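PDB 5M45: acetone carboxylase alpha subunit from Xanthobacter autotrophicus Py2, which forms the alpha subunit of a carboxylase assembly and carries a large region of the hydantoinase B/oxoprolinase family together with a manganese site. Local coordinates for residues T93-A98 with G113-A118; A98-L103 with A374-E379. One frame throughout, in Å; residues are numbered along the deposited sequence.

Contact 1: residues T93-A98 with G113-A118. With AE4 (3,6,9,12,15-pentaoxaheptadecan-1-ol), chain P.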
ATOM      1  N   THR A  93     -13.201 -13.463  19.371  1.00 11.03           N
ATOM      2  CA  THR A  93     -12.798 -14.821  19.624  1.00 11.23           C
ATOM      3  C   THR A  93     -11.703 -14.882  20.737  1.00 11.37           C
ATOM      4  O   THR A  93     -10.761 -14.043  20.772  1.00 11.24           O
ATOM      5  CB  THR A  93     -12.329 -15.490  18.317  1.00 11.33           C
ATOM      6  OG1 THR A  93     -13.355 -15.377  17.304  1.00 11.40           O
ATOM      7  CG2 THR A  93     -12.008 -16.975  18.563  1.00 11.46           C
ATOM      8  N   LEU A  94     -11.835 -15.876  21.633  1.00 11.44           N
ATOM      9  CA  LEU A  94     -10.886 -16.089  22.747  1.00 11.60           C
ATOM     10  C   LEU A  94      -9.962 -17.279  22.413  1.00 11.68           C
ATOM     11  O   LEU A  94     -10.465 -18.342  22.022  1.00 11.62           O
ATOM     12  CB  LEU A  94     -11.645 -16.319  24.057  1.00 11.75           C
ATOM     13  CG  LEU A  94     -10.834 -16.672  25.318  1.00 11.83           C
ATOM     14  CD1 LEU A  94      -9.825 -15.585  25.686  1.00 11.95           C
ATOM     15  CD2 LEU A  94     -11.806 -16.929  26.464  1.00 12.04           C
ATOM     16  N   TYR A  95      -8.641 -17.086  22.517  1.00 11.82           N
ATOM     17  CA  TYR A  95      -7.632 -18.109  22.183  1.00 12.11           C
ATOM     18  C   TYR A  95      -6.782 -18.520  23.398  1.00 12.43           C
ATOM     19  O   TYR A  95      -6.547 -17.714  24.309  1.00 12.51           O
ATOM     20  CB  TYR A  95      -6.672 -17.599  21.066  1.00 11.98           C
ATOM     21  CG  TYR A  95      -7.383 -17.263  19.776  1.00 11.80           C
ATOM     22  CD1 TYR A  95      -7.939 -16.000  19.578  1.00 11.67           C
ATOM     23  CD2 TYR A  95      -7.500 -18.202  18.745  1.00 11.77           C
ATOM     24  CE1 TYR A  95      -8.606 -15.680  18.389  1.00 11.53           C
ATOM     25  CE2 TYR A  95      -8.178 -17.884  17.572  1.00 11.60           C
ATOM     26  CZ  TYR A  95      -8.718 -16.601  17.404  1.00 11.48           C
ATOM     27  OH  TYR A  95      -9.437 -16.270  16.259  1.00 11.56           O
ATOM     28  N   ASN A  96      -6.323 -19.776  23.406  1.00 12.92           N
ATOM     29  CA  ASN A  96      -5.277 -20.222  24.334  1.00 13.18           C
ATOM     30  C   ASN A  96      -3.878 -19.730  23.849  1.00 13.50           C
ATOM     31  O   ASN A  96      -3.770 -19.133  22.793  1.00 13.21           O
ATOM     32  CB  ASN A  96      -5.374 -21.749  24.593  1.00 13.41           C
ATOM     33  CG  ASN A  96      -4.966 -22.610  23.408  1.00 13.48           C
ATOM     34  OD1 ASN A  96      -4.170 -22.219  22.545  1.00 13.33           O
ATOM     35  ND2 ASN A  96      -5.504 -23.844  23.387  1.00 13.63           N
ATOM     36  N   ALA A  97      -2.834 -19.939  24.651  1.00 13.88           N
ATOM     37  CA  ALA A  97      -1.492 -19.426  24.359  1.00 14.22           C
ATOM     38  C   ALA A  97      -0.927 -19.897  23.029  1.00 14.45           C
ATOM     39  O   ALA A  97      -0.152 -19.167  22.388  1.00 14.69           O
ATOM     40  CB  ALA A  97      -0.537 -19.752  25.483  1.00 14.41           C
ATOM     41  N   ALA A  98      -1.325 -21.092  22.587  1.00 14.84           N
ATOM     42  CA  ALA A  98      -0.873 -21.657  21.303  1.00 14.89           C
ATOM     43  C   ALA A  98      -1.632 -21.139  20.079  1.00 14.79           C
ATOM     44  O   ALA A  98      -1.378 -21.609  18.960  1.00 14.82           O
ATOM     45  CB  ALA A  98      -0.940 -23.185  21.347  1.00 15.04           C
ATOM     46  N   GLY A 113     -10.584 -19.040  12.486  1.00 10.63           N
ATOM     47  CA  GLY A 113      -9.404 -19.642  11.862  1.00 10.69           C
ATOM     48  C   GLY A 113      -8.353 -18.662  11.386  1.00 10.70           C
ATOM     49  O   GLY A 113      -7.169 -18.878  11.630  1.00 10.75           O
ATOM     50  N   THR A 114      -8.755 -17.573  10.704  1.00 10.60           N
ATOM     51  CA  THR A 114      -7.758 -16.593  10.167  1.00 10.58           C
ATOM     52  C   THR A 114      -6.958 -15.896  11.282  1.00 10.76           C
ATOM     53  O   THR A 114      -5.736 -15.773  11.187  1.00 10.84           O
ATOM     54  CB  THR A 114      -8.364 -15.528   9.252  1.00 10.44           C
ATOM     55  OG1 THR A 114      -9.227 -14.687  10.017  1.00 10.25           O
ATOM     56  CG2 THR A 114      -9.151 -16.147   8.132  1.00 10.45           C
ATOM     57  N   MET A 115      -7.609 -15.480  12.352  1.00 10.98           N
ATOM     58  CA  MET A 115      -6.915 -14.751  13.461  1.00 11.27           C
ATOM     59  C   MET A 115      -6.002 -15.716  14.256  1.00 11.44           C
ATOM     60  O   MET A 115      -4.893 -15.334  14.669  1.00 11.51           O
ATOM     61  CB  MET A 115      -7.906 -14.028  14.382  1.00 11.46           C
ATOM     62  CG  MET A 115      -8.597 -12.834  13.718  1.00 11.51           C
ATOM     63  SD  MET A 115      -9.717 -11.843  14.774  1.00 11.90           S
ATOM     64  CE  MET A 115     -10.983 -12.999  15.211  1.00 11.81           C
ATOM     65  N   GLY A 116      -6.440 -16.969  14.422  1.00 11.47           N
ATOM     66  CA  GLY A 116      -5.567 -17.984  15.031  1.00 11.58           C
ATOM     67  C   GLY A 116      -4.321 -18.283  14.194  1.00 11.57           C
ATOM     68  O   GLY A 116      -3.201 -18.444  14.738  1.00 11.67           O
ATOM     69  N   ALA A 117      -4.504 -18.358  12.870  1.00 11.36           N
ATOM     70  CA  ALA A 117      -3.375 -18.555  11.973  1.00 11.29           C
ATOM     71  C   ALA A 117      -2.401 -17.356  11.987  1.00 11.22           C
ATOM     72  O   ALA A 117      -1.209 -17.548  11.834  1.00 11.27           O
ATOM     73  CB  ALA A 117      -3.857 -18.875  10.561  1.00 11.29           C
ATOM     74  N   ALA A 118      -2.901 -16.144  12.181  1.00 11.17           N
ATOM     75  CA  ALA A 118      -2.034 -14.969  12.340  1.00 11.33           C
ATOM     76  C   ALA A 118      -1.222 -15.045  13.651  1.00 11.59           C
ATOM     77  O   ALA A 118      -0.020 -14.742  13.653  1.00 11.70           O
ATOM     78  CB  ALA A 118      -2.817 -13.667  12.281  1.00 11.17           C
TER
HETATM   79  C2  AE4 P 804      -1.915 -35.760  10.019  1.00 58.16           C
HETATM   80  C3  AE4 P 804      -1.026 -34.790  10.796  1.00 58.74           C
HETATM   81  O4  AE4 P 804      -1.705 -34.376  11.986  1.00 60.68           O
HETATM   82  C5  AE4 P 804      -0.868 -33.842  13.024  1.00 58.15           C
HETATM   83  C6  AE4 P 804      -1.647 -32.836  13.880  1.00 55.65           C
HETATM   84  O7  AE4 P 804      -1.215 -31.482  13.670  1.00 52.61           O
HETATM   85  C8  AE4 P 804      -1.619 -30.960  12.394  1.00 48.18           C
HETATM   86  C9  AE4 P 804      -1.051 -29.562  12.223  1.00 45.03           C
HETATM   87  C11 AE4 P 804      -2.900 -28.143  11.617  1.00 34.14           C
HETATM   88  O10 AE4 P 804      -2.029 -28.610  12.644  1.00 41.13           O
HETATM   89  C12 AE4 P 804      -4.327 -28.157  12.138  1.00 31.27           C
HETATM   90  O13 AE4 P 804      -4.618 -26.947  12.839  1.00 27.29           O
HETATM   91  C14 AE4 P 804      -6.008 -26.649  12.831  1.00 25.74           C
HETATM   92  C15 AE4 P 804      -6.291 -25.469  13.754  1.00 24.08           C
HETATM   93  O16 AE4 P 804      -5.808 -24.281  13.127  1.00 22.39           O
HETATM   94  C17 AE4 P 804      -6.804 -23.520  12.454  1.00 20.35           C
HETATM   95  C18 AE4 P 804      -6.162 -22.211  12.013  1.00 19.83           C
HETATM   96  O19 AE4 P 804      -5.627 -21.517  13.164  1.00 18.62           O
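Tyr-95 and Met-115 make a buried strand-on-helix contact, in which strand 90-95 of the antiparallel sheet rests against helix 111-124, the next helix after the neighbouring strand 101-104. The short axes run 9.8 Å apart at closest and diverge by 35°, a gap bridged by the tyrosine ring and the methionine side chain. The tyrosine CG lies beside the backbone N (chi1 -60°), which sends the ring from the strand to the helix backbone. There CE2 of Tyr-95 sits 3.6 Å from CA of Gly-116, and the hydroxyl oxygen OH of Tyr-95 comes to 3.3 Å from CB of Met-115. The two side chains cross at about a right angle. Met-115 then bends at its thioether (chi3 -63°), bringing CE within 4.0 Å of OG1 of Thr-93. The polar ends are bonded close by: Tyr-95 OH to the carbonyl of Val-112 of helix 111-124, and Thr-93 OG1 to the hydroxyl of Thr-104. At Gly-116 the ring approaches bare backbone, and O19 of 3,6,9,12,15-pentaoxaheptadecan-1-ol also lies nearby, in a weak 3.4 Å hydrogen bond to O of Gly-113. Between the segments the chemistry is therefore van der Waals contact, with the phenol tied to the helix at Val-112, three residues before Met-115.

Contact 2: residues A98-L103 with A374-E379. With AE4 (3,6,9,12,15-pentaoxaheptadecan-1-ol), chain P.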
ATOM      1  N   ALA A  98      -1.325 -21.092  22.587  1.00 14.84           N
ATOM      2  CA  ALA A  98      -0.873 -21.657  21.303  1.00 14.89           C
ATOM      3  C   ALA A  98      -1.632 -21.139  20.079  1.00 14.79           C
ATOM      4  O   ALA A  98      -1.378 -21.609  18.960  1.00 14.82           O
ATOM      5  CB  ALA A  98      -0.940 -23.185  21.347  1.00 15.04           C
ATOM      6  N   GLY A  99      -2.566 -20.205  20.268  1.00 14.70           N
ATOM      7  CA  GLY A  99      -3.387 -19.679  19.169  1.00 14.38           C
ATOM      8  C   GLY A  99      -4.584 -20.520  18.714  1.00 14.37           C
ATOM      9  O   GLY A  99      -5.149 -20.260  17.658  1.00 14.07           O
ATOM     10  N   ASP A 100      -4.965 -21.536  19.491  1.00 14.35           N
ATOM     11  CA  ASP A 100      -6.177 -22.297  19.225  1.00 14.49           C
ATOM     12  C   ASP A 100      -7.402 -21.682  19.933  1.00 14.55           C
ATOM     13  O   ASP A 100      -7.333 -21.356  21.107  1.00 14.18           O
ATOM     14  CB  ASP A 100      -5.982 -23.740  19.667  1.00 14.68           C
ATOM     15  CG  ASP A 100      -4.901 -24.452  18.846  1.00 14.97           C
ATOM     16  OD1 ASP A 100      -5.108 -24.523  17.596  1.00 15.08           O
ATOM     17  OD2 ASP A 100      -3.917 -24.956  19.421  1.00 15.10           O
ATOM     18  N   SER A 101      -8.516 -21.541  19.216  1.00 14.91           N
ATOM     19  CA  SER A 101      -9.720 -20.900  19.770  1.00 15.14           C
ATOM     20  C   SER A 101     -10.422 -21.823  20.748  1.00 15.32           C
ATOM     21  O   SER A 101     -10.477 -23.047  20.513  1.00 15.54           O
ATOM     22  CB  SER A 101     -10.698 -20.478  18.662  1.00 15.43           C
ATOM     23  OG  SER A 101     -11.206 -21.609  17.969  1.00 16.09           O
ATOM     24  N   LEU A 102     -10.905 -21.246  21.849  1.00 15.10           N
ATOM     25  CA  LEU A 102     -11.721 -21.931  22.858  1.00 15.43           C
ATOM     26  C   LEU A 102     -13.227 -21.657  22.690  1.00 14.85           C
ATOM     27  O   LEU A 102     -14.034 -22.542  22.881  1.00 15.13           O
ATOM     28  CB  LEU A 102     -11.445 -21.368  24.263  1.00 15.94           C
ATOM     29  CG  LEU A 102     -10.306 -21.306  25.204  1.00 16.65           C
ATOM     30  CD1 LEU A 102      -9.107 -20.555  24.701  1.00 16.79           C
ATOM     31  CD2 LEU A 102     -10.846 -20.634  26.478  1.00 16.77           C
ATOM     32  N   LEU A 103     -13.583 -20.387  22.483  1.00 14.65           N
ATOM     33  CA  LEU A 103     -14.978 -19.905  22.371  1.00 14.38           C
ATOM     34  C   LEU A 103     -15.020 -18.686  21.432  1.00 13.95           C
ATOM     35  O   LEU A 103     -14.022 -17.920  21.303  1.00 13.93           O
ATOM     36  CB  LEU A 103     -15.503 -19.463  23.748  1.00 14.73           C
ATOM     37  CG  LEU A 103     -15.689 -20.578  24.783  1.00 15.20           C
ATOM     38  CD1 LEU A 103     -15.947 -20.082  26.173  1.00 15.24           C
ATOM     39  CD2 LEU A 103     -16.842 -21.498  24.410  1.00 15.62           C
ATOM     40  N   ALA A 374     -12.952 -28.999  15.964  1.00 15.64           N
ATOM     41  CA  ALA A 374     -13.437 -29.620  14.735  1.00 16.00           C
ATOM     42  C   ALA A 374     -12.441 -29.545  13.553  1.00 16.10           C
ATOM     43  O   ALA A 374     -12.415 -30.448  12.704  1.00 16.07           O
ATOM     44  CB  ALA A 374     -14.801 -29.041  14.344  1.00 16.02           C
ATOM     45  N   ALA A 375     -11.587 -28.527  13.506  1.00 15.99           N
ATOM     46  CA  ALA A 375     -10.510 -28.507  12.482  1.00 16.06           C
ATOM     47  C   ALA A 375      -9.499 -29.614  12.714  1.00 16.17           C
ATOM     48  O   ALA A 375      -9.058 -30.246  11.750  1.00 16.70           O
ATOM     49  CB  ALA A 375      -9.794 -27.162  12.441  1.00 16.18           C
ATOM     50  N   TYR A 376      -9.128 -29.859  13.977  1.00 16.18           N
ATOM     51  CA  TYR A 376      -8.240 -30.982  14.315  1.00 16.42           C
ATOM     52  C   TYR A 376      -8.884 -32.355  13.979  1.00 16.95           C
ATOM     53  O   TYR A 376      -8.170 -33.339  13.788  1.00 17.53           O
ATOM     54  CB  TYR A 376      -7.750 -30.934  15.793  1.00 16.19           C
ATOM     55  CG  TYR A 376      -6.753 -29.811  16.077  1.00 15.72           C
ATOM     56  CD1 TYR A 376      -5.422 -29.947  15.694  1.00 15.50           C
ATOM     57  CD2 TYR A 376      -7.142 -28.589  16.644  1.00 15.28           C
ATOM     58  CE1 TYR A 376      -4.515 -28.924  15.897  1.00 15.11           C
ATOM     59  CE2 TYR A 376      -6.234 -27.568  16.868  1.00 15.10           C
ATOM     60  CZ  TYR A 376      -4.914 -27.733  16.485  1.00 14.97           C
ATOM     61  OH  TYR A 376      -3.992 -26.721  16.652  1.00 14.83           O
ATOM     62  N   GLY A 377     -10.213 -32.442  13.887  1.00 17.18           N
ATOM     63  CA  GLY A 377     -10.884 -33.689  13.538  1.00 17.08           C
ATOM     64  C   GLY A 377     -11.173 -33.889  12.059  1.00 16.82           C
ATOM     65  O   GLY A 377     -11.877 -34.817  11.705  1.00 16.98           O
ATOM     66  N   THR A 378     -10.633 -33.028  11.196  1.00 16.67           N
ATOM     67  CA  THR A 378     -10.832 -33.085   9.731  1.00 16.30           C
ATOM     68  C   THR A 378      -9.466 -33.096   9.006  1.00 16.40           C
ATOM     69  O   THR A 378      -8.561 -32.374   9.392  1.00 16.20           O
ATOM     70  CB  THR A 378     -11.642 -31.841   9.274  1.00 15.99           C
ATOM     71  OG1 THR A 378     -12.837 -31.700  10.047  1.00 15.91           O
ATOM     72  CG2 THR A 378     -12.002 -31.927   7.803  1.00 15.92           C
ATOM     73  N   GLU A 379      -9.306 -33.955   7.997  1.00 16.80           N
ATOM     74  CA  GLU A 379      -8.086 -33.963   7.171  1.00 16.91           C
ATOM     75  C   GLU A 379      -8.352 -33.217   5.843  1.00 16.27           C
ATOM     76  O   GLU A 379      -9.407 -33.427   5.231  1.00 16.11           O
ATOM     77  CB  GLU A 379      -7.636 -35.382   6.860  1.00 17.93           C
ATOM     78  CG  GLU A 379      -7.171 -36.208   8.051  1.00 18.78           C
ATOM     79  CD  GLU A 379      -7.031 -37.690   7.708  1.00 19.78           C
ATOM     80  OE1 GLU A 379      -7.147 -38.480   8.664  1.00 21.13           O
ATOM     81  OE2 GLU A 379      -6.943 -38.087   6.514  1.00 19.86           O
TER
HETATM   82  C2  AE4 P 804      -1.915 -35.760  10.019  1.00 58.16           C
HETATM   83  C3  AE4 P 804      -1.026 -34.790  10.796  1.00 58.74           C
HETATM   84  O4  AE4 P 804      -1.705 -34.376  11.986  1.00 60.68           O
HETATM   85  C5  AE4 P 804      -0.868 -33.842  13.024  1.00 58.15           C
HETATM   86  C6  AE4 P 804      -1.647 -32.836  13.880  1.00 55.65           C
HETATM   87  O7  AE4 P 804      -1.215 -31.482  13.670  1.00 52.61           O
HETATM   88  C8  AE4 P 804      -1.619 -30.960  12.394  1.00 48.18           C
HETATM   89  C9  AE4 P 804      -1.051 -29.562  12.223  1.00 45.03           C
HETATM   90  C11 AE4 P 804      -2.900 -28.143  11.617  1.00 34.14           C
HETATM   91  O10 AE4 P 804      -2.029 -28.610  12.644  1.00 41.13           O
HETATM   92  C12 AE4 P 804      -4.327 -28.157  12.138  1.00 31.27           C
HETATM   93  O13 AE4 P 804      -4.618 -26.947  12.839  1.00 27.29           O
HETATM   94  C14 AE4 P 804      -6.008 -26.649  12.831  1.00 25.74           C
HETATM   95  C15 AE4 P 804      -6.291 -25.469  13.754  1.00 24.08           C
HETATM   96  O16 AE4 P 804      -5.808 -24.281  13.127  1.00 22.39           O
HETATM   97  C17 AE4 P 804      -6.804 -23.520  12.454  1.00 20.35           C
HETATM   98  C18 AE4 P 804      -6.162 -22.211  12.013  1.00 19.83           C
HETATM   99  O19 AE4 P 804      -5.627 -21.517  13.164  1.00 18.62           O
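The ring of Tyr-376 carries the bound 3,6,9,12,15-pentaoxaheptadecan-1-ol over one face and meets the carboxylate of Asp-100 at its edge. Ligand atom C14 stands 3.9 Å above the ring plane, displaced toward the rim, while the ether oxygen O13 of the ligand comes to 3.6 Å from CE1 of Tyr-376. Met-32 and Thr-35 of helix 24-38 also touch this side chain, and the ring of Tyr-41 meets it at an incline.

At the edge, the phenol donates a short hydrogen bond, 2.6 Å from OH of Tyr-376 to OD1 of Asp-100. The carboxylate is met on its syn side, with the hydroxyl 26° out of the carboxylate plane. Ring and carboxylate are turned 71° from each other. Tyr-376 has CG beside its backbone N (chi1 -71°), a setting that carries the ring away from the short helix 373-376 toward Asp-100.

Asp-100 has further partners: OD1 forms a salt bridge with Lys-120, and OD2 a hydrogen bond with the hydroxyl of Tyr-41. With both oxygens engaged, the buried carboxylate is restrained in rotation, and the lysine probably helps to stabilise its negative charge. Lys-120 is hydrogen-bonded to the ligand as well, so aspartate, lysine and tyrosine form a polar group beside the ether chain. On the ligand side, CB of Ala-375 packs 3.8 Å from C14 of the ligand. Following the tyrosine in the chain, the turn into strand 378-381 is held by a 3.0 Å hydrogen bond from OG1 of Thr-378 to O of Ala-374, and the same OG1 is also bonded to NE1 of Trp-330.

The whole is a ligand pocket wall, in which a tyrosine lends its face to a flexible polyether and its hydroxyl to a charged second-shell aspartate.

Overall arrangement
The two contacts show how neighbouring strands of one sheet can serve different surroundings. Strands 90-95 and 101-104 pair directly, as in the probable hydrogen bond from Leu-102 N to Leu-94 O (2.9 Å), and the contacts share Ala-98, with centres about 9 Å apart. Contact 1 is fully buried and joins elements close in sequence through apolar and backbone packing. Contact 2 is partly buried, reaches across 270 intervening residues, and rests on a single hydrogen bond to a carboxylate. Both border the same polyether: contact 1 supplies helix backbone at its hydroxyl end, contact 2 an aromatic face farther along. Helix 111-124 also carries Lys-120, so the two contacts meet at one charged residue.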